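PDB 3AFF: flavin-dependent monooxygenase, oxygenase subunit HsaA from Mycobacterium tuberculosis, which probably hydroxylates the phenolic ring of the secosteroid 3-HSA during cholesterol breakdown, using molecular oxygen and reduced flavin supplied by its reductase partner. Local coordinates for residues R323-Q326 / V327-T330; A364-V367 / H368-N371. All coordinates share one frame; numbering follows the deposited sequence.

Interaction 1 (R323-Q326 / V327-T330); sequences RRDQ and VRAT
Within helix 316-342, in the C-terminal helical domain of the acyl-CoA dehydrogenase fold, Arg324 and Arg328 meet one turn apart and bring their guanidinium groups together. The two planes lie 23° apart, with two like charges close. NH1 of Arg328 sits over a face of the Arg324 group, 2.8 Å from its NE; both are donors, so this is close packing and not a bond, and so tight that the modelled spacing is somewhat doubtful. Arg324 bends at chi2 and chi3 (140° and -107°), which turns its head back to Asp325. There NH2 reaches the syn lone pair of Asp325 OD1 at 2.8 Å in a salt bridge. The same OD1 lies 4.0 Å from Arg328 NH1, well out of that guanidinium plane, so it probably eases the gathered positive charge without accepting an N-H from Arg328.

The backbone is uneven. Ala329 N to Asp325 O is a regular bond of 2.9 Å, whereas Arg328 N to Arg324 O is weak at 3.4 Å. The polar end of Gln326 is held by Thr239 of helix 233-259. Arg323 O and Val327 N are stretched to 4.2 Å apart, although the residues keep helical angles. A water accepts the N-H of Val327 N at 3.1 Å; its bond to Arg323 O is doubtful, 2.4 Å being too short.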
loop_
_atom_site.group_PDB
_atom_site.type_symbol
_atom_site.label_atom_id
_atom_site.label_comp_id
_atom_site.label_asym_id
_atom_site.label_seq_id
_atom_site.Cartn_x
_atom_site.Cartn_y
_atom_site.Cartn_z
ATOM N N ARG A 323 17.046 13.561 20.292
ATOM C CA ARG A 323 16.747 12.423 21.131
ATOM C C ARG A 323 16.343 11.153 20.423
ATOM O O ARG A 323 16.788 10.087 20.797
ATOM C CB ARG A 323 15.636 12.732 22.132
ATOM C CG ARG A 323 16.180 13.310 23.377
ATOM C CD ARG A 323 16.394 12.310 24.507
ATOM N NE ARG A 323 16.790 13.117 25.666
ATOM C CZ ARG A 323 17.621 12.716 26.601
ATOM N NH1 ARG A 323 18.147 11.510 26.502
ATOM N NH2 ARG A 323 17.937 13.520 27.634
ATOM N N ARG A 324 15.418 11.254 19.475
ATOM C CA ARG A 324 15.010 10.098 18.719
ATOM C C ARG A 324 16.174 9.580 17.889
ATOM O O ARG A 324 16.311 8.368 17.723
ATOM C CB ARG A 324 13.735 10.336 17.913
ATOM C CG ARG A 324 13.694 11.583 17.091
ATOM C CD ARG A 324 13.032 11.350 15.672
ATOM N NE ARG A 324 14.076 11.363 14.616
ATOM C CZ ARG A 324 14.077 12.094 13.483
ATOM N NH1 ARG A 324 13.063 12.906 13.168
ATOM N NH2 ARG A 324 15.111 11.988 12.639
ATOM N N ASP A 325 17.045 10.469 17.417
ATOM C CA ASP A 325 18.232 10.034 16.697
ATOM C C ASP A 325 19.264 9.281 17.514
ATOM O O ASP A 325 20.071 8.554 16.927
ATOM C CB ASP A 325 18.875 11.199 15.899
ATOM C CG ASP A 325 18.021 11.638 14.709
ATOM O OD1 ASP A 325 17.042 10.919 14.384
ATOM O OD2 ASP A 325 18.309 12.695 14.105
ATOM N N GLN A 326 19.272 9.409 18.850
ATOM C CA GLN A 326 20.224 8.615 19.653
ATOM C C GLN A 326 20.020 7.122 19.439
ATOM O O GLN A 326 20.957 6.421 19.128
ATOM C CB GLN A 326 20.107 8.926 21.170
ATOM C CG GLN A 326 20.250 10.439 21.496
ATOM C CD GLN A 326 21.657 10.997 21.339
ATOM O OE1 GLN A 326 21.850 12.250 21.259
ATOM N NE2 GLN A 326 22.642 10.120 21.327
ATOM N N VAL A 327 18.804 6.618 19.617
ATOM C CA VAL A 327 18.541 5.213 19.276
ATOM C C VAL A 327 18.715 4.857 17.805
ATOM O O VAL A 327 19.164 3.761 17.523
ATOM C CB VAL A 327 17.161 4.635 19.794
ATOM C CG1 VAL A 327 17.112 4.754 21.292
ATOM C CG2 VAL A 327 16.037 5.371 19.188
ATOM N N ARG A 328 18.377 5.747 16.878
ATOM C CA ARG A 328 18.517 5.380 15.471
ATOM C C ARG A 328 20.010 5.177 15.140
ATOM O O ARG A 328 20.381 4.175 14.538
ATOM C CB ARG A 328 17.913 6.434 14.554
ATOM C CG ARG A 328 16.436 6.742 14.871
ATOM C CD ARG A 328 15.658 7.370 13.686
ATOM N NE ARG A 328 14.209 7.438 14.030
ATOM C CZ ARG A 328 13.350 8.366 13.566
ATOM N NH1 ARG A 328 13.776 9.298 12.717
ATOM N NH2 ARG A 328 12.062 8.380 13.936
ATOM N N ALA A 329 20.861 6.114 15.568
ATOM C CA ALA A 329 22.280 6.036 15.274
ATOM C C ALA A 329 22.923 4.803 15.871
ATOM O O ALA A 329 23.626 4.063 15.195
ATOM C CB ALA A 329 22.982 7.266 15.762
ATOM N N THR A 330 22.671 4.585 17.149
ATOM C CA THR A 330 23.287 3.547 17.877
ATOM C C THR A 330 22.709 2.192 17.414
ATOM O O THR A 330 23.445 1.215 17.267
ATOM C CB THR A 330 23.134 3.850 19.395
ATOM O OG1 THR A 330 23.953 4.979 19.783
ATOM C CG2 THR A 330 23.596 2.689 20.217
HETATM O O HOH W 1 16.488 7.741 21.383
#

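Interaction 2 (A364-V367 / H368-N371); sequences AGRV and HAAN
Residues 364-370 form the end of helix 354-370 and Asn371 follows it, joined by successive i to i+4 bonds: His368 N to Ala364 O, Ala369 N to Gly365 O and Ala370 N to Arg366 O, at 3.1, 3.0 and 2.8 Å. The fourth, Asn371 N to Val367 O, is more bent (N-H...O 135°), and Asn371 N also makes a weak bond to His368 O. Asn371 is the first residue to leave helical phi/psi, which places the helix end here.

Among the side chains, Arg366 reaches toward the C-terminal end, over Ala370. Its CG lies opposite the backbone N (chi1 -174°), and bends at chi2 and chi3 bring the guanidinium across the methyl, with NH1 3.4 Å from Ala370 CB; the methyl faces the flat group, while Ala369 CB sits 4.0 Å from Arg366 NH2. The Asn371 side chain runs alongside that of Val367, in the same direction. Asn371 OD1 comes to 2.7 Å from Val367 O, a pair of acceptors that should repel, so this spacing is a strained or doubtful feature of the model. Asn371 ND2 is hydrogen-bonded to Asn382 OD1 of a third subunit, but the orientation of the Asn371 amide remains uncertain. Val367 itself packs on Phe341 of a second subunit, and Arg366 NE forms a long, weak ion pair with Glu342 of that subunit.

His368 departs from this interface and stacks its ring on Trp141. His368, Ala369 and Trp141 probably bind FMN, consistent with a helix C-terminus that lines the flavin pocket and also meets other subunits in an acyl-CoA dehydrogenase-like fold.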
loop_
_atom_site.group_PDB
_atom_site.type_symbol
_atom_site.label_atom_id
_atom_site.label_comp_id
_atom_site.label_asym_id
_atom_site.label_seq_id
_atom_site.Cartn_x
_atom_site.Cartn_y
_atom_site.Cartn_z
ATOM N N ALA A 364 27.665 -3.642 25.179
ATOM C CA ALA A 364 27.752 -3.209 26.574
ATOM C C ALA A 364 27.308 -1.758 26.648
ATOM O O ALA A 364 26.528 -1.374 27.544
ATOM C CB ALA A 364 29.202 -3.356 27.100
ATOM N N GLY A 365 27.779 -0.939 25.714
ATOM C CA GLY A 365 27.329 0.471 25.634
ATOM C C GLY A 365 25.823 0.602 25.529
ATOM O O GLY A 365 25.209 1.426 26.171
ATOM N N ARG A 366 25.247 -0.150 24.590
ATOM C CA ARG A 366 23.825 -0.214 24.371
ATOM C C ARG A 366 23.030 -0.613 25.622
ATOM O O ARG A 366 21.959 -0.050 25.852
ATOM C CB ARG A 366 23.522 -1.148 23.187
ATOM C CG ARG A 366 22.063 -1.211 22.724
ATOM C CD ARG A 366 21.304 0.106 22.368
ATOM N NE ARG A 366 19.906 -0.062 22.833
ATOM C CZ ARG A 366 19.034 0.914 23.162
ATOM N NH1 ARG A 366 17.800 0.600 23.602
ATOM N NH2 ARG A 366 19.359 2.211 23.049
ATOM N N VAL A 367 23.512 -1.582 26.379
ATOM C CA VAL A 367 22.855 -1.898 27.659
ATOM C C VAL A 367 22.851 -0.696 28.612
ATOM O O VAL A 367 21.834 -0.435 29.264
ATOM C CB VAL A 367 23.151 -3.304 28.381
ATOM C CG1 VAL A 367 23.827 -4.392 27.528
ATOM C CG2 VAL A 367 23.633 -3.209 29.859
ATOM N N HIS A 368 23.966 0.027 28.688
ATOM C CA HIS A 368 24.000 1.257 29.478
ATOM C C HIS A 368 22.952 2.278 29.009
ATOM O O HIS A 368 22.132 2.729 29.799
ATOM C CB HIS A 368 25.390 1.889 29.507
ATOM C CG HIS A 368 25.496 3.016 30.496
ATOM N ND1 HIS A 368 25.848 4.302 30.135
ATOM C CD2 HIS A 368 25.257 3.057 31.835
ATOM C CE1 HIS A 368 25.862 5.075 31.210
ATOM N NE2 HIS A 368 25.496 4.344 32.251
ATOM N N ALA A 369 22.952 2.607 27.705
ATOM C CA ALA A 369 21.955 3.488 27.074
ATOM C C ALA A 369 20.530 3.002 27.307
ATOM O O ALA A 369 19.632 3.805 27.620
ATOM C CB ALA A 369 22.236 3.636 25.512
ATOM N N ALA A 370 20.287 1.695 27.188
ATOM C CA ALA A 370 18.896 1.240 27.394
ATOM C C ALA A 370 18.493 1.297 28.886
ATOM O O ALA A 370 17.335 1.397 29.182
ATOM C CB ALA A 370 18.665 -0.166 26.809
ATOM N N ASN A 371 19.452 1.289 29.799
ATOM C CA ASN A 371 19.188 1.395 31.249
ATOM C C ASN A 371 19.235 2.855 31.778
ATOM O O ASN A 371 19.278 3.061 32.994
ATOM C CB ASN A 371 20.095 0.443 32.059
ATOM C CG ASN A 371 19.668 -1.007 31.890
ATOM O OD1 ASN A 371 20.147 -1.691 30.963
ATOM N ND2 ASN A 371 18.666 -1.450 32.676
#

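How the interactions relate
Both interactions lie in the part of the chain related to the C-terminal helical domain of acyl-CoA dehydrogenases and come in series: interaction 1 lies on helix 316-342 and interaction 2 on helix 354-370, the next helix along the chain. They are about 13 Å apart, centre to centre, and touch directly through Arg366, whose NH2 packs 3.8 Å from Val327 CG1 and whose CD lies 4.1 Å from Thr330 CG2. Helix 233-259 adjoins both, through Ile245 beside Thr330 and Ile241 beside His368 and Ala369. Interaction 2 carries residues of the probable FMN site and meets other subunits, whereas no other chain touches the segments of interaction 1, which packs against it through Arg366.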